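Local coordinates for protein endoglucanase A (Clostridium cellulolyticum, PDB 1EDG) that hydrolyses internal beta-1,4-glucosidic bonds of cellulose as a family 5 endoglucanase, its catalytic domain being a TIM barrel, at residues 259-264 against 313-318; 6-11 against 322-327. All coordinates share one frame; numbering follows the deposited sequence.

In the fold
Both contacts use helix 316-332, which leads from strand 303-308 to strand 336-339, the seventh and eighth strands of the barrel. Contact 1 joins the start of this helix and the loop before it to the loop after the sixth strand, 249-254. These loops lie at the C-terminal end of the barrel strands, where family 5 enzymes carry their active site. Contact 2 lies outside the barrel, where the N-terminal chain, 6-11, runs along the same helix two turns further on. The centres of contact 1 and contact 2 are about 15 Å apart. The two sites touch directly: F261 CE2 packs 3.6 Å from Y322 CG, and L316 CD1 lies 3.8 Å from L6 CD1.

Contact 1: 259-264 against 313-318; sequences WNFAGL and KNNLKT
In this (beta/alpha)8 barrel the loops after strands 249-254 and 303-308 are joined in large part by a lysine, K313. The short helix 259-262 belongs to the first loop, and K313 to the second, just ahead of helix 316-332. The K313 side chain leaves with CG anti to the carbonyl carbon and then runs fully extended, so that its ammonium group arrives among the backbone oxygens at the C-terminal end of the short helix. K313 NZ donates to L264 O at 2.8 Å, lying in the carbonyl plane with a C=O...N angle of 153°. The bond from K313 NZ to F261 O, 2.9 Å long, is more bent, with a C=O...N angle of 114°, and NZ stands above the carbonyl plane of F261, not on a lone pair. T271 O accepts a third bond, so three carbonyls satisfy this buried ammonium group, and the partial negative charge of a helix end probably helps to stabilise its positive charge. W259 O in turn accepts from both G263 N and L264 N where the chain leaves the helix. A backbone hydrogen bond between A262 and V311 also links the two loops.

Beside this polar site the F261 ring, its CG anti to the backbone N (chi1 168°), reaches toward the first turn of helix 316-332, while Y322 and W274 pack round it. The T318 methyl, likewise anti to its own backbone N, meets the ring obliquely, with T318 CG2 3.7 Å from F261 CE1 and 3.8 Å from F261 CZ.

Contact 2: 6-11 against 322-327; sequences LIPNLQ and YMSYYV
P8 and L10 carry the touch between the extended N-terminal chain and the S324 and Y325 side of helix 316-332. The CG and CD atoms of the proline ring rest on S324: P8 CG is 3.6 Å from S324 CB, and P8 CD comes to 3.7 Å from S324 OG. Two residues on, the L10 side chain, with CG anti to its carbonyl carbon (chi1 -54°) and the chain then extended through chi2 (171°), lowers a single methyl onto the helix backbone. That methyl, L10 CD1, sits 3.8 Å from Y325 CA and 4.0 Å from S324 O, with Y325 CB a little further off at 4.4 Å. I7 adds a looser contact, its CG2 lying 4.2 Å from S324 OG.

The interface is small and made of van der Waals contacts, and the serine hydroxyl does not depend on it: OG, set beside its own backbone N (chi1 -69°), is hydrogen-bonded to V320 O one turn earlier. That bond fixes the rotation of the hydroxyl, while CB, placed by the helix backbone, meets P8 CG. The helix is one of the outer helices of the TIM barrel, and the N-terminal chain runs obliquely along it before reaching helix 21-29. Y374, at the end of helix 365-374, holds the chain in place: its hydroxyl is hydrogen-bonded to both P8 O and L10 N, spanning the two contact residues, and its side chain also touches S324.

Further in, Y325 packs on Q282 and T286 of helix 279-297, whereas M323 lies against I367 and M371. Y326 reaches past I305 and C308 of a barrel strand to bond through OH to A255 O.

Contact 1: 259-264 against 313-318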
# COMPACT_ATOMS: atom_id res chain seq x y z
N TRP A 259 -5.86 -15.33 -4.29
CA TRP A 259 -4.61 -15.70 -3.61
C TRP A 259 -3.87 -16.94 -4.12
O TRP A 259 -2.64 -16.93 -4.19
CB TRP A 259 -4.83 -15.81 -2.10
CG TRP A 259 -3.57 -16.12 -1.33
CD1 TRP A 259 -3.24 -17.29 -0.71
CD2 TRP A 259 -2.46 -15.24 -1.13
NE1 TRP A 259 -2.00 -17.19 -0.14
CE2 TRP A 259 -1.49 -15.94 -0.38
CE3 TRP A 259 -2.18 -13.92 -1.51
CZ2 TRP A 259 -0.27 -15.38 -0.00
CZ3 TRP A 259 -0.96 -13.35 -1.14
CH2 TRP A 259 -0.02 -14.09 -0.39
N ASN A 260 -4.60 -18.01 -4.44
CA ASN A 260 -3.96 -19.24 -4.91
C ASN A 260 -3.13 -19.04 -6.17
O ASN A 260 -2.22 -19.81 -6.45
CB ASN A 260 -4.99 -20.36 -5.12
CG ASN A 260 -5.88 -20.13 -6.33
OD1 ASN A 260 -6.16 -18.99 -6.70
ND2 ASN A 260 -6.32 -21.22 -6.95
N PHE A 261 -3.47 -18.01 -6.94
CA PHE A 261 -2.74 -17.68 -8.16
C PHE A 261 -1.73 -16.57 -7.89
O PHE A 261 -0.55 -16.68 -8.22
CB PHE A 261 -3.70 -17.23 -9.26
CG PHE A 261 -3.01 -16.60 -10.44
CD1 PHE A 261 -2.34 -17.39 -11.36
CD2 PHE A 261 -2.97 -15.22 -10.58
CE1 PHE A 261 -1.63 -16.82 -12.41
CE2 PHE A 261 -2.26 -14.63 -11.62
CZ PHE A 261 -1.58 -15.43 -12.54
N ALA A 262 -2.21 -15.48 -7.29
CA ALA A 262 -1.38 -14.32 -7.01
C ALA A 262 -0.27 -14.46 -5.97
O ALA A 262 0.81 -13.87 -6.14
CB ALA A 262 -2.26 -13.13 -6.67
N GLY A 263 -0.49 -15.22 -4.90
CA GLY A 263 0.54 -15.33 -3.89
C GLY A 263 0.96 -16.68 -3.34
O GLY A 263 2.07 -16.82 -2.84
N LEU A 264 0.07 -17.67 -3.39
CA LEU A 264 0.39 -19.00 -2.87
C LEU A 264 1.38 -19.75 -3.77
O LEU A 264 1.11 -19.99 -4.94
CB LEU A 264 -0.90 -19.81 -2.71
CG LEU A 264 -0.80 -21.15 -1.97
CD1 LEU A 264 -0.27 -20.91 -0.57
CD2 LEU A 264 -2.17 -21.81 -1.93
N LYS A 313 5.82 -17.51 -11.37
CA LYS A 313 5.66 -18.97 -11.41
C LYS A 313 6.02 -19.42 -12.83
O LYS A 313 5.44 -20.38 -13.34
CB LYS A 313 4.22 -19.37 -11.08
CG LYS A 313 3.86 -19.22 -9.61
CD LYS A 313 2.38 -19.44 -9.35
CE LYS A 313 2.09 -19.32 -7.86
NZ LYS A 313 0.63 -19.26 -7.56
N ASN A 314 6.99 -18.74 -13.43
CA ASN A 314 7.43 -19.01 -14.81
C ASN A 314 6.19 -19.01 -15.71
O ASN A 314 6.00 -19.91 -16.52
CB ASN A 314 8.17 -20.34 -14.91
CG ASN A 314 9.46 -20.36 -14.12
OD1 ASN A 314 10.34 -19.52 -14.32
ND2 ASN A 314 9.57 -21.30 -13.19
N ASN A 315 5.39 -17.95 -15.58
CA ASN A 315 4.15 -17.82 -16.33
C ASN A 315 3.96 -16.38 -16.80
O ASN A 315 2.96 -15.74 -16.48
CB ASN A 315 2.95 -18.26 -15.46
CG ASN A 315 2.86 -17.50 -14.11
OD1 ASN A 315 1.86 -17.62 -13.41
ND2 ASN A 315 3.90 -16.75 -13.75
N LEU A 316 4.93 -15.91 -17.58
CA LEU A 316 4.93 -14.54 -18.10
C LEU A 316 3.61 -14.12 -18.74
O LEU A 316 2.99 -13.16 -18.29
CB LEU A 316 6.05 -14.36 -19.12
CG LEU A 316 6.96 -13.13 -19.06
CD1 LEU A 316 7.53 -12.86 -20.44
CD2 LEU A 316 6.23 -11.90 -18.57
N LYS A 317 3.19 -14.83 -19.78
CA LYS A 317 1.96 -14.48 -20.49
C LYS A 317 0.75 -14.34 -19.57
O LYS A 317 0.04 -13.33 -19.63
CB LYS A 317 1.66 -15.49 -21.60
CG LYS A 317 0.44 -15.13 -22.46
CD LYS A 317 0.31 -16.09 -23.64
CE LYS A 317 -0.93 -15.80 -24.48
NZ LYS A 317 -2.19 -16.27 -23.84
N THR A 318 0.54 -15.33 -18.71
CA THR A 318 -0.59 -15.31 -17.78
C THR A 318 -0.50 -14.11 -16.84
O THR A 318 -1.52 -13.47 -16.56
CB THR A 318 -0.67 -16.63 -16.98
OG1 THR A 318 -0.72 -17.73 -17.90
CG2 THR A 318 -1.92 -16.65 -16.11

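Contact 2: 6-11 against 322-327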
# COMPACT_ATOMS: atom_id res chain seq x y z
N LEU A 6 2.23 -10.09 -26.00
CA LEU A 6 1.65 -10.71 -24.80
C LEU A 6 0.57 -9.85 -24.14
O LEU A 6 -0.33 -10.38 -23.48
CB LEU A 6 2.75 -11.03 -23.78
CG LEU A 6 3.82 -12.03 -24.23
CD1 LEU A 6 4.76 -12.33 -23.06
CD2 LEU A 6 3.17 -13.30 -24.73
N ILE A 7 0.66 -8.54 -24.33
CA ILE A 7 -0.29 -7.60 -23.74
C ILE A 7 -1.66 -7.71 -24.42
O ILE A 7 -1.78 -7.56 -25.64
CB ILE A 7 0.24 -6.16 -23.83
CG1 ILE A 7 1.59 -6.06 -23.11
CG2 ILE A 7 -0.75 -5.17 -23.23
CD1 ILE A 7 2.28 -4.73 -23.28
N PRO A 8 -2.72 -8.02 -23.65
CA PRO A 8 -4.07 -8.15 -24.19
C PRO A 8 -4.67 -6.82 -24.63
O PRO A 8 -4.30 -5.76 -24.10
CB PRO A 8 -4.85 -8.75 -23.03
CG PRO A 8 -4.18 -8.13 -21.83
CD PRO A 8 -2.71 -8.25 -22.19
N ASN A 9 -5.57 -6.88 -25.60
CA ASN A 9 -6.24 -5.70 -26.13
C ASN A 9 -7.57 -5.64 -25.39
O ASN A 9 -8.46 -6.47 -25.64
CB ASN A 9 -6.48 -5.86 -27.63
CG ASN A 9 -6.99 -4.59 -28.28
OD1 ASN A 9 -7.88 -3.91 -27.76
ND2 ASN A 9 -6.43 -4.26 -29.44
N LEU A 10 -7.70 -4.70 -24.46
CA LEU A 10 -8.91 -4.57 -23.66
C LEU A 10 -9.64 -3.25 -23.88
O LEU A 10 -9.00 -2.21 -24.07
CB LEU A 10 -8.56 -4.70 -22.17
CG LEU A 10 -7.79 -5.95 -21.73
CD1 LEU A 10 -7.34 -5.80 -20.28
CD2 LEU A 10 -8.64 -7.19 -21.91
N GLN A 11 -10.96 -3.31 -23.87
CA GLN A 11 -11.81 -2.13 -24.03
C GLN A 11 -12.90 -2.21 -22.95
O GLN A 11 -14.05 -2.53 -23.23
CB GLN A 11 -12.45 -2.10 -25.42
CG GLN A 11 -11.46 -1.84 -26.55
CD GLN A 11 -10.70 -0.54 -26.38
OE1 GLN A 11 -11.28 0.52 -26.10
NE2 GLN A 11 -9.38 -0.60 -26.55
N TYR A 322 -3.17 -11.10 -16.54
CA TYR A 322 -3.76 -10.85 -15.23
C TYR A 322 -3.55 -9.41 -14.76
O TYR A 322 -4.51 -8.73 -14.39
CB TYR A 322 -3.22 -11.85 -14.19
CG TYR A 322 -3.56 -11.52 -12.75
CD1 TYR A 322 -4.81 -11.84 -12.20
CD2 TYR A 322 -2.62 -10.90 -11.92
CE1 TYR A 322 -5.11 -11.53 -10.87
CE2 TYR A 322 -2.91 -10.59 -10.59
CZ TYR A 322 -4.15 -10.91 -10.07
OH TYR A 322 -4.41 -10.60 -8.76
N MET A 323 -2.31 -8.93 -14.77
CA MET A 323 -2.04 -7.56 -14.32
C MET A 323 -2.72 -6.50 -15.18
O MET A 323 -3.21 -5.49 -14.67
CB MET A 323 -0.54 -7.29 -14.18
CG MET A 323 0.14 -8.03 -13.03
SD MET A 323 -0.72 -7.86 -11.41
CE MET A 323 -0.60 -6.09 -11.11
N SER A 324 -2.76 -6.73 -16.50
CA SER A 324 -3.40 -5.78 -17.43
C SER A 324 -4.90 -5.66 -17.13
O SER A 324 -5.43 -4.55 -17.04
CB SER A 324 -3.20 -6.22 -18.89
OG SER A 324 -1.84 -6.08 -19.28
N TYR A 325 -5.55 -6.81 -16.97
CA TYR A 325 -6.98 -6.88 -16.68
C TYR A 325 -7.28 -6.25 -15.31
O TYR A 325 -8.24 -5.49 -15.16
CB TYR A 325 -7.42 -8.35 -16.70
CG TYR A 325 -8.90 -8.58 -16.46
CD1 TYR A 325 -9.81 -8.52 -17.51
CD2 TYR A 325 -9.37 -8.90 -15.18
CE1 TYR A 325 -11.16 -8.78 -17.30
CE2 TYR A 325 -10.72 -9.17 -14.96
CZ TYR A 325 -11.61 -9.11 -16.02
OH TYR A 325 -12.94 -9.39 -15.80
N TYR A 326 -6.45 -6.58 -14.32
CA TYR A 326 -6.59 -6.06 -12.96
C TYR A 326 -6.57 -4.52 -12.97
O TYR A 326 -7.48 -3.87 -12.44
CB TYR A 326 -5.46 -6.62 -12.08
CG TYR A 326 -5.59 -6.37 -10.59
CD1 TYR A 326 -5.38 -5.10 -10.05
CD2 TYR A 326 -5.90 -7.41 -9.71
CE1 TYR A 326 -5.48 -4.87 -8.67
CE2 TYR A 326 -6.00 -7.20 -8.33
CZ TYR A 326 -5.79 -5.92 -7.82
OH TYR A 326 -5.86 -5.69 -6.47
N VAL A 327 -5.55 -3.94 -13.59
CA VAL A 327 -5.42 -2.49 -13.65
C VAL A 327 -6.56 -1.83 -14.44
O VAL A 327 -7.10 -0.81 -14.02
CB VAL A 327 -4.04 -2.06 -14.22
CG1 VAL A 327 -3.98 -0.55 -14.38
CG2 VAL A 327 -2.92 -2.53 -13.27